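Local coordinates for putative trimethylamine methyltransferase (Rhizobium meliloti, PDB 4YYC), which probably transfers methyl groups, as a putative methyltransferase of the trimethylamine methyltransferase (MttB) type, at residues E71-F77 and Q97-K103; E82-W87 and A302-I307; L167-A171 and Y203-P207; H391-W395 and K406-Q411. Residue numbers count along the deposited sequence, not the author numbering.

Contact 1 of 4, residues E71-F77 and Q97-K103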
# COMPACT_ATOMS: atom_id res chain seq x y z
N GLU A 71 7.51 -0.08 -35.74
CA GLU A 71 7.81 -0.26 -37.15
C GLU A 71 6.55 -0.52 -37.99
O GLU A 71 6.34 0.14 -38.99
CB GLU A 71 8.84 -1.37 -37.36
CG GLU A 71 9.20 -1.48 -38.83
CD GLU A 71 10.25 -2.51 -39.16
OE1 GLU A 71 10.69 -3.29 -38.29
OE2 GLU A 71 10.63 -2.51 -40.35
N GLU A 72 5.74 -1.48 -37.59
CA GLU A 72 4.57 -1.91 -38.37
C GLU A 72 3.39 -0.98 -38.32
O GLU A 72 2.72 -0.77 -39.31
CB GLU A 72 4.10 -3.29 -37.94
CG GLU A 72 5.11 -4.38 -38.20
CD GLU A 72 4.60 -5.76 -37.81
OE1 GLU A 72 3.39 -5.89 -37.39
OE2 GLU A 72 5.44 -6.68 -37.89
N ILE A 73 3.12 -0.42 -37.15
CA ILE A 73 1.91 0.39 -36.93
C ILE A 73 2.28 1.86 -36.95
O ILE A 73 1.62 2.64 -37.64
CB ILE A 73 1.21 0.02 -35.60
CG1 ILE A 73 0.80 -1.45 -35.66
CG2 ILE A 73 0.02 0.93 -35.38
CD1 ILE A 73 0.28 -2.00 -34.35
N GLY A 74 3.33 2.24 -36.24
CA GLY A 74 3.78 3.61 -36.20
C GLY A 74 3.03 4.46 -35.20
O GLY A 74 2.13 4.00 -34.50
N ILE A 75 3.44 5.70 -35.11
CA ILE A 75 2.86 6.68 -34.20
C ILE A 75 2.50 7.92 -35.01
O ILE A 75 3.29 8.39 -35.81
CB ILE A 75 3.87 7.07 -33.12
CG1 ILE A 75 4.37 5.83 -32.35
CG2 ILE A 75 3.29 8.11 -32.18
CD1 ILE A 75 3.37 5.15 -31.45
N GLU A 76 1.29 8.43 -34.82
CA GLU A 76 0.89 9.68 -35.49
C GLU A 76 1.53 10.90 -34.83
O GLU A 76 1.50 11.03 -33.62
CB GLU A 76 -0.62 9.84 -35.44
CG GLU A 76 -1.40 8.73 -36.13
CD GLU A 76 -1.80 9.10 -37.54
OE1 GLU A 76 -2.51 10.12 -37.70
OE2 GLU A 76 -1.40 8.40 -38.49
N PHE A 77 2.09 11.80 -35.65
CA PHE A 77 2.54 13.09 -35.21
C PHE A 77 1.66 14.03 -36.00
O PHE A 77 1.89 14.24 -37.18
CB PHE A 77 4.04 13.28 -35.47
CG PHE A 77 4.91 12.62 -34.43
CD1 PHE A 77 5.01 11.23 -34.35
CD2 PHE A 77 5.57 13.39 -33.48
CE1 PHE A 77 5.76 10.65 -33.33
CE2 PHE A 77 6.32 12.81 -32.47
CZ PHE A 77 6.40 11.44 -32.39
N GLN A 97 0.67 11.35 -41.81
CA GLN A 97 1.07 11.81 -40.48
C GLN A 97 1.53 10.66 -39.62
O GLN A 97 1.80 10.88 -38.44
CB GLN A 97 -0.09 12.53 -39.82
CG GLN A 97 -0.54 13.71 -40.64
CD GLN A 97 -1.43 14.63 -39.86
OE1 GLN A 97 -1.09 15.78 -39.61
NE2 GLN A 97 -2.57 14.11 -39.42
N ARG A 98 1.66 9.46 -40.19
CA ARG A 98 2.09 8.28 -39.41
C ARG A 98 3.59 8.11 -39.57
O ARG A 98 4.09 8.01 -40.70
CB ARG A 98 1.39 7.03 -39.92
CG ARG A 98 1.60 5.79 -39.06
CD ARG A 98 0.84 5.85 -37.76
NE ARG A 98 -0.60 5.83 -38.02
CZ ARG A 98 -1.33 4.76 -38.32
NH1 ARG A 98 -0.79 3.52 -38.39
NH2 ARG A 98 -2.64 4.94 -38.56
N VAL A 99 4.31 8.06 -38.46
CA VAL A 99 5.73 7.82 -38.48
C VAL A 99 6.03 6.35 -38.14
O VAL A 99 5.65 5.90 -37.08
CB VAL A 99 6.47 8.73 -37.50
CG1 VAL A 99 7.96 8.53 -37.64
CG2 VAL A 99 6.10 10.18 -37.75
N HIS A 100 6.67 5.64 -39.09
CA HIS A 100 7.10 4.26 -38.89
C HIS A 100 8.59 4.25 -38.58
O HIS A 100 9.40 4.83 -39.32
CB HIS A 100 6.78 3.41 -40.13
CG HIS A 100 5.31 3.29 -40.41
ND1 HIS A 100 4.57 2.19 -40.03
CD2 HIS A 100 4.45 4.15 -41.00
CE1 HIS A 100 3.31 2.38 -40.39
NE2 HIS A 100 3.21 3.55 -41.00
N PHE A 101 8.99 3.55 -37.53
CA PHE A 101 10.35 3.65 -37.00
C PHE A 101 11.13 2.37 -37.26
O PHE A 101 10.72 1.29 -36.81
CB PHE A 101 10.31 3.91 -35.49
CG PHE A 101 9.56 5.17 -35.10
CD1 PHE A 101 8.18 5.16 -34.94
CD2 PHE A 101 10.24 6.35 -34.84
CE1 PHE A 101 7.49 6.29 -34.56
CE2 PHE A 101 9.55 7.49 -34.47
CZ PHE A 101 8.17 7.47 -34.35
N PRO A 102 12.32 2.48 -37.87
CA PRO A 102 13.21 1.34 -37.91
C PRO A 102 13.53 0.87 -36.52
O PRO A 102 13.56 1.65 -35.59
CB PRO A 102 14.47 1.89 -38.55
CG PRO A 102 14.09 3.11 -39.25
CD PRO A 102 12.85 3.63 -38.63
N LYS A 103 13.80 -0.41 -36.40
CA LYS A 103 14.01 -0.98 -35.08
C LYS A 103 15.27 -0.41 -34.44
O LYS A 103 16.33 -0.37 -35.08
CB LYS A 103 13.99 -2.51 -35.13
CG LYS A 103 12.62 -3.03 -35.56
CD LYS A 103 12.09 -4.22 -34.80
CE LYS A 103 11.94 -5.47 -35.61
NZ LYS A 103 10.82 -5.39 -36.61
O HOH W 1 8.06 -6.27 -37.14
O HOH W 2 -3.71 11.20 -39.83
O HOH W 3 2.07 16.27 -38.78

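Contact 2 of 4, residues E82-W87 and A302-I307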
# COMPACT_ATOMS: atom_id res chain seq x y z
N GLU A 82 6.81 20.31 -39.19
CA GLU A 82 8.19 20.33 -38.75
C GLU A 82 8.59 18.97 -38.10
O GLU A 82 9.67 18.44 -38.34
CB GLU A 82 8.40 21.46 -37.77
CG GLU A 82 9.82 21.54 -37.21
CD GLU A 82 9.99 22.58 -36.10
OE1 GLU A 82 8.99 23.21 -35.68
OE2 GLU A 82 11.16 22.76 -35.68
N ALA A 83 7.69 18.43 -37.30
CA ALA A 83 7.97 17.16 -36.65
C ALA A 83 8.17 16.06 -37.67
O ALA A 83 9.04 15.20 -37.53
CB ALA A 83 6.84 16.79 -35.70
N LEU A 84 7.31 16.05 -38.69
CA LEU A 84 7.45 15.04 -39.76
C LEU A 84 8.78 15.18 -40.49
O LEU A 84 9.42 14.17 -40.85
CB LEU A 84 6.29 15.07 -40.74
CG LEU A 84 4.90 14.79 -40.18
CD1 LEU A 84 3.88 14.78 -41.31
CD2 LEU A 84 4.86 13.50 -39.38
N ASP A 85 9.19 16.41 -40.76
CA ASP A 85 10.47 16.64 -41.40
C ASP A 85 11.61 16.18 -40.53
O ASP A 85 12.57 15.61 -41.04
CB ASP A 85 10.70 18.09 -41.79
CG ASP A 85 9.86 18.53 -42.96
OD1 ASP A 85 9.15 17.71 -43.59
OD2 ASP A 85 9.93 19.73 -43.32
N LEU A 86 11.52 16.40 -39.23
CA LEU A 86 12.57 15.95 -38.32
C LEU A 86 12.72 14.43 -38.33
O LEU A 86 13.82 13.90 -38.34
CB LEU A 86 12.34 16.48 -36.91
CG LEU A 86 12.62 17.95 -36.75
CD1 LEU A 86 11.98 18.50 -35.48
CD2 LEU A 86 14.11 18.22 -36.77
N TRP A 87 11.58 13.74 -38.36
CA TRP A 87 11.56 12.28 -38.37
C TRP A 87 12.11 11.72 -39.68
O TRP A 87 12.88 10.77 -39.66
CB TRP A 87 10.16 11.72 -38.03
CG TRP A 87 9.91 11.67 -36.56
CD1 TRP A 87 8.95 12.34 -35.84
CD2 TRP A 87 10.69 10.95 -35.59
NE1 TRP A 87 9.06 12.04 -34.51
CE2 TRP A 87 10.14 11.22 -34.32
CE3 TRP A 87 11.82 10.11 -35.68
CZ2 TRP A 87 10.67 10.65 -33.16
CZ3 TRP A 87 12.34 9.56 -34.53
CH2 TRP A 87 11.76 9.85 -33.28
N ALA A 302 12.15 10.35 -27.83
CA ALA A 302 13.19 10.52 -28.86
C ALA A 302 13.00 11.80 -29.63
O ALA A 302 14.00 12.44 -30.00
CB ALA A 302 13.19 9.33 -29.81
N PHE A 303 11.74 12.19 -29.86
CA PHE A 303 11.45 13.46 -30.50
C PHE A 303 12.14 14.64 -29.82
O PHE A 303 12.68 15.55 -30.49
CB PHE A 303 9.94 13.69 -30.56
CG PHE A 303 9.57 14.97 -31.29
CD1 PHE A 303 9.81 15.10 -32.64
CD2 PHE A 303 9.08 16.03 -30.59
CE1 PHE A 303 9.49 16.31 -33.30
CE2 PHE A 303 8.73 17.23 -31.22
CZ PHE A 303 8.93 17.36 -32.56
N THR A 304 12.17 14.65 -28.50
CA THR A 304 12.82 15.77 -27.79
C THR A 304 14.31 15.91 -28.19
O THR A 304 14.83 17.02 -28.27
CB THR A 304 12.70 15.67 -26.26
OG1 THR A 304 13.47 14.56 -25.79
CG2 THR A 304 11.22 15.60 -25.82
N GLN A 305 14.95 14.77 -28.49
CA GLN A 305 16.38 14.77 -28.82
C GLN A 305 16.59 15.24 -30.25
O GLN A 305 17.67 15.72 -30.58
CB GLN A 305 17.01 13.38 -28.59
CG GLN A 305 16.83 12.80 -27.19
CD GLN A 305 17.38 13.71 -26.15
OE1 GLN A 305 18.63 13.90 -26.06
NE2 GLN A 305 16.50 14.33 -25.35
N LEU A 306 15.56 15.10 -31.09
CA LEU A 306 15.60 15.67 -32.44
C LEU A 306 15.56 17.18 -32.43
O LEU A 306 16.07 17.84 -33.37
CB LEU A 306 14.52 15.09 -33.34
CG LEU A 306 14.58 13.58 -33.61
CD1 LEU A 306 13.38 13.21 -34.45
CD2 LEU A 306 15.85 13.17 -34.27
N ILE A 307 14.91 17.75 -31.42
CA ILE A 307 14.91 19.19 -31.22
C ILE A 307 16.23 19.64 -30.62
O ILE A 307 16.82 20.56 -31.18
CB ILE A 307 13.72 19.63 -30.35
CG1 ILE A 307 12.39 19.30 -31.07
CG2 ILE A 307 13.82 21.11 -29.97
CD1 ILE A 307 12.07 20.18 -32.26

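Contact 3 of 4, residues L167-A171 and Y203-P207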
# COMPACT_ATOMS: atom_id res chain seq x y z
N LEU A 167 -0.06 25.61 0.43
CA LEU A 167 -0.04 24.35 1.16
C LEU A 167 1.08 23.44 0.71
O LEU A 167 1.70 22.74 1.54
CB LEU A 167 -1.39 23.63 1.00
CG LEU A 167 -2.60 24.33 1.65
CD1 LEU A 167 -3.83 23.53 1.27
CD2 LEU A 167 -2.52 24.44 3.14
N ALA A 168 1.39 23.47 -0.59
CA ALA A 168 2.51 22.71 -1.11
C ALA A 168 3.86 23.24 -0.60
O ALA A 168 4.77 22.45 -0.32
CB ALA A 168 2.51 22.72 -2.63
N TYR A 169 3.97 24.57 -0.47
CA TYR A 169 5.17 25.20 0.10
C TYR A 169 5.37 24.74 1.54
O TYR A 169 6.49 24.45 1.96
CB TYR A 169 5.05 26.72 -0.00
CG TYR A 169 6.10 27.46 0.75
CD1 TYR A 169 7.40 27.51 0.28
CD2 TYR A 169 5.82 28.05 1.99
CE1 TYR A 169 8.38 28.21 0.96
CE2 TYR A 169 6.80 28.75 2.69
CZ TYR A 169 8.07 28.81 2.17
OH TYR A 169 9.05 29.47 2.85
N MSE A 170 4.28 24.66 2.31
CA MSE A 170 4.35 24.30 3.72
C MSE A 170 4.48 22.82 3.96
O MSE A 170 5.10 22.43 4.95
CB MSE A 170 3.16 24.85 4.46
CG MSE A 170 3.21 26.36 4.52
SE MSE A 170 1.69 27.14 5.50
CE MSE A 170 0.27 26.98 4.21
N ALA A 171 3.88 21.97 3.13
CA ALA A 171 3.87 20.50 3.33
C ALA A 171 5.34 20.02 3.34
O ALA A 171 6.05 20.17 2.33
CB ALA A 171 3.13 19.83 2.23
N TYR A 203 4.55 32.65 -4.17
CA TYR A 203 4.05 31.98 -2.97
C TYR A 203 4.84 30.75 -2.60
O TYR A 203 4.57 30.12 -1.57
CB TYR A 203 2.58 31.67 -3.11
CG TYR A 203 1.74 32.92 -3.27
CD1 TYR A 203 1.51 33.75 -2.19
CD2 TYR A 203 1.24 33.30 -4.51
CE1 TYR A 203 0.75 34.91 -2.35
CE2 TYR A 203 0.50 34.46 -4.69
CZ TYR A 203 0.25 35.25 -3.60
OH TYR A 203 -0.48 36.42 -3.78
N SER A 204 5.86 30.42 -3.40
CA SER A 204 6.69 29.25 -3.09
C SER A 204 8.11 29.53 -3.56
O SER A 204 8.32 30.45 -4.38
CB SER A 204 6.17 28.04 -3.84
OG SER A 204 6.83 26.87 -3.37
N ASP A 205 9.05 28.74 -3.08
CA ASP A 205 10.41 28.73 -3.63
C ASP A 205 10.86 27.32 -4.01
O ASP A 205 12.04 27.09 -4.20
CB ASP A 205 11.40 29.39 -2.67
CG ASP A 205 11.51 28.69 -1.33
OD1 ASP A 205 10.84 27.67 -1.12
OD2 ASP A 205 12.33 29.17 -0.49
N LYS A 206 9.89 26.41 -4.14
CA LYS A 206 10.13 25.04 -4.56
C LYS A 206 10.07 24.96 -6.08
O LYS A 206 9.48 25.80 -6.73
CB LYS A 206 9.12 24.09 -3.91
CG LYS A 206 9.30 23.94 -2.42
CD LYS A 206 8.26 23.07 -1.71
CE LYS A 206 8.52 23.03 -0.22
NZ LYS A 206 7.53 22.14 0.45
N PRO A 207 10.69 23.93 -6.68
CA PRO A 207 10.71 23.86 -8.14
C PRO A 207 9.30 23.69 -8.73
O PRO A 207 8.49 23.00 -8.16
CB PRO A 207 11.56 22.66 -8.45
CG PRO A 207 11.94 22.07 -7.19
CD PRO A 207 11.47 22.87 -6.04
O HOH W 4 11.64 28.91 2.09

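Contact 4 of 4, residues H391-W395 and K406-Q411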
# COMPACT_ATOMS: atom_id res chain seq x y z
N HIS A 391 0.60 14.45 -8.96
CA HIS A 391 -0.61 14.05 -8.26
C HIS A 391 -0.32 13.33 -6.94
O HIS A 391 -1.07 12.45 -6.50
CB HIS A 391 -1.57 13.18 -9.06
CG HIS A 391 -1.73 13.55 -10.50
ND1 HIS A 391 -2.30 14.73 -10.92
CD2 HIS A 391 -1.47 12.85 -11.62
CE1 HIS A 391 -2.35 14.75 -12.23
NE2 HIS A 391 -1.87 13.62 -12.69
N ALA A 392 0.78 13.69 -6.30
CA ALA A 392 1.09 13.05 -5.01
C ALA A 392 0.13 13.38 -3.90
O ALA A 392 -0.01 12.60 -2.95
CB ALA A 392 2.52 13.40 -4.61
N ALA A 393 -0.55 14.52 -3.98
CA ALA A 393 -1.57 14.93 -2.99
C ALA A 393 -2.62 15.79 -3.58
O ALA A 393 -2.30 16.70 -4.40
CB ALA A 393 -0.96 15.64 -1.81
N GLY A 394 -3.84 15.59 -3.16
CA GLY A 394 -4.94 16.47 -3.51
C GLY A 394 -5.97 15.99 -4.51
O GLY A 394 -7.06 16.60 -4.61
N TRP A 395 -5.65 14.97 -5.31
CA TRP A 395 -6.57 14.46 -6.33
C TRP A 395 -7.78 13.76 -5.73
O TRP A 395 -7.65 12.85 -4.89
CB TRP A 395 -5.79 13.47 -7.19
CG TRP A 395 -6.48 12.63 -8.19
CD1 TRP A 395 -7.42 11.65 -7.98
CD2 TRP A 395 -6.20 12.60 -9.59
NE1 TRP A 395 -7.69 10.98 -9.17
CE2 TRP A 395 -6.97 11.56 -10.17
CE3 TRP A 395 -5.37 13.36 -10.44
CZ2 TRP A 395 -6.93 11.28 -11.52
CZ3 TRP A 395 -5.35 13.06 -11.76
CH2 TRP A 395 -6.14 12.05 -12.29
N LYS A 406 -8.38 16.37 1.20
CA LYS A 406 -7.62 15.27 0.65
C LYS A 406 -6.12 15.61 0.53
O LYS A 406 -5.27 14.77 0.81
CB LYS A 406 -8.18 14.89 -0.69
CG LYS A 406 -7.43 13.83 -1.48
CD LYS A 406 -7.57 12.51 -0.90
CE LYS A 406 -7.36 11.28 -1.85
NZ LYS A 406 -6.24 11.50 -2.85
N PHE A 407 -5.80 16.83 0.13
CA PHE A 407 -4.42 17.23 0.06
C PHE A 407 -3.72 17.04 1.40
O PHE A 407 -2.61 16.53 1.47
CB PHE A 407 -4.33 18.71 -0.38
CG PHE A 407 -2.92 19.18 -0.53
CD1 PHE A 407 -2.17 19.62 0.59
CD2 PHE A 407 -2.33 19.20 -1.79
CE1 PHE A 407 -0.86 20.04 0.43
CE2 PHE A 407 -1.01 19.68 -1.93
CZ PHE A 407 -0.29 20.06 -0.83
N MSE A 408 -4.38 17.46 2.49
CA MSE A 408 -3.76 17.35 3.83
C MSE A 408 -3.55 15.91 4.25
O MSE A 408 -2.51 15.56 4.82
CB MSE A 408 -4.59 18.11 4.86
CG MSE A 408 -4.75 19.60 4.56
SE MSE A 408 -3.03 20.53 4.49
CE MSE A 408 -2.50 20.16 6.34
N ILE A 409 -4.52 15.06 3.95
CA ILE A 409 -4.41 13.63 4.32
C ILE A 409 -3.29 12.98 3.50
O ILE A 409 -2.43 12.25 4.03
CB ILE A 409 -5.74 12.89 4.05
CG1 ILE A 409 -6.84 13.44 4.97
CG2 ILE A 409 -5.57 11.35 4.18
CD1 ILE A 409 -8.24 13.02 4.53
N ASP A 410 -3.25 13.30 2.21
CA ASP A 410 -2.25 12.70 1.34
C ASP A 410 -0.84 13.17 1.70
O ASP A 410 0.11 12.37 1.68
CB ASP A 410 -2.50 13.07 -0.13
CG ASP A 410 -3.75 12.48 -0.73
OD1 ASP A 410 -4.20 11.40 -0.27
OD2 ASP A 410 -4.24 13.03 -1.79
N GLN A 411 -0.66 14.45 1.96
CA GLN A 411 0.69 14.93 2.26
C GLN A 411 1.28 14.30 3.52
O GLN A 411 2.52 14.15 3.64
CB GLN A 411 0.78 16.48 2.25
CG GLN A 411 0.05 17.20 3.33
CD GLN A 411 0.76 17.23 4.65
OE1 GLN A 411 1.96 17.46 4.73
NE2 GLN A 411 0.02 16.96 5.71

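Contact 1 of 4, residues E71-F77 and Q97-K103
Strands 75-77 and 98-100 pair antiparallel, their short axes 4.6 Å apart with an angle of 132° between their N-to-C directions. Ile75 and Val99 form the hydrogen-bonded pair, Ile75 N to Val99 O at 3.0 Å and Val99 N to Ile75 O at 2.9 Å; Phe77 N donates to Gln97 O at 3.0 Å. Gly74, with positive phi, turns the chain from helix into strand, and a CB there would clash with Val99 O. Two carbonyls just before it receive side-chain donors: His100 ND1 reaches Glu71 O at 2.9 Å and Arg98 NH1 reaches Ile73 O at 2.7 Å. Arg98 NE also makes a salt bridge with Glu76 OE2 (2.7 Å), on the face where Pro441 of the second subunit packs. Lys103 NZ and Glu71 OE1, 2.7 Å apart, form another. Ile75 and Val99 face the other way and, with the rings of Phe77 and Phe101, form an apolar patch. Strands 93-95 and 251-252 flank the pair in a four-stranded mixed sheet, and helices 81-90 and 286-307 pack against this patch.

Contact 2 of 4, residues E82-W87 and A302-I307
Helix 81-90 and the C-terminal part of helix 286-307 meet in a perpendicular helix-helix packing, the short axes crossing at 90° with a closest approach of 10.4 Å. Large apolar side chains fill the space between the backbones, and 365 Å² is buried in all. Leu86, Leu306 and Trp87 bury the most area, 76, 74 and 74 Å² respectively. Leu86 and Leu306 both point toward the partner helix, and their CA atoms, 6.6 Å apart, are the nearest CA pair. From there Leu86 spreads over its neighbours: its CD1 lies 3.6 Å from Ile307 CD1 and 4.0 Å from Phe303 CE1. Ala83, a turn earlier, is small enough for the Phe303 ring to come close, with Ala83 CB 3.6 Å from Phe303 CE1. Trp87 reaches across to Ala302, whose CB lies at the indole edge, 3.8 Å from Trp87 CH2, while Trp87 NE1 is 3.7 Å from Phe303 CD1. Cys106 and Leu109 of helix 105-109 add to the apolar surroundings of the indole. The carboxylate of Glu82 is held by Lys261 and Arg265 of helix 254-265. Leu306 makes a CH-pi contact, its CD1 3.5 Å from the centroid of the Trp87 six-membered ring and 6° off the ring normal.

Contact 3 of 4, residues L167-A171 and Y203-P207
Tyr169 lays its ring beside the Tyr203 carbonyl and the side chains of Ser204 and Asp205; residues 203-207 together bury 95 Å² of it. The edge of the Tyr169 ring meets Ser204 OG, 3.7 Å from CD1, and Asp205 OD1, 3.3 Å from CE1, while Tyr169 CB sits 3.8 Å from Tyr203 O. A water links Tyr169 OH (2.8 Å) to Asp205 OD2 (2.7 Å), and that carboxylate also forms a salt bridge with Arg126. Lys206 approaches the end of helix 158-170 with an extended side chain. Its NZ donates to Ala168 O and to Tyr169 O, each at 2.9 Å; it also bonds Met174 O and Ser40 OG. Ala171 is the first residue to leave helical geometry, so the ammonium group sits at the negative end of the helix dipole. Ser204 OG accepts from Lys206 N at 3.2 Å, forming an ST turn in the link between helix 192-202 and strand 208-209. The arrangement is a lysine ammonium bonded to carbonyls of a helix's last turn, at its C-terminal end.

Contact 4 of 4, residues H391-W395 and K406-Q411
Asp410 OD2 accepts two hydrogen bonds at this buried junction: one from the backbone Gly394 N (2.9 Å) and one, within a salt bridge, from Lys406 NZ (2.7 Å), one turn earlier on helix 404-420. The ammonium group then crosses to the loop, where Lys406 NZ donates to Trp395 O at 2.8 Å; it is further bound by Ser374 OG. The CA-to-CB bond of Trp395 points away from the helix, and its NE1 donates to Cys361 O. Gly394 has positive phi, and a CB there would be jammed against the preceding carbonyl and lie tight on Phe407 CD2. Ala393 CB packs over the face of the Phe407 ring, 4.2 Å from its centroid, and lies 3.4 Å from Asp410 CB. His391 ND1 pairs with Tyr141 N and His391 NE2 with the unidentified ligand, probably from the crystallisation liquor. The buried Lys406-Asp410 pair thus balances its own charges, and its bonds to Gly394 N and Trp395 O tie the loop to helix 404-420 beside the bound ligand.

Overall arrangement
The contacts form two touching pairs, well apart in the molecule. Contacts 1 and 2 share a core around Trp87, whose indole packs on Phe77 and Phe101 of contact 1, so sheet and crossed helices meet there. Contacts 3 and 4, with centres 14 Å apart, join where Leu167 and Ala171 pack on Phe407 and Gln411. Contact 1 is only partly buried and carries salt bridges and bound waters, next to the second subunit; contact 2 is buried and almost wholly apolar. Contacts 3 and 4 are buried yet polar, each using a lysine to bond main-chain carbonyls, and contact 4 lies nearest the centre, beside the unidentified ligand.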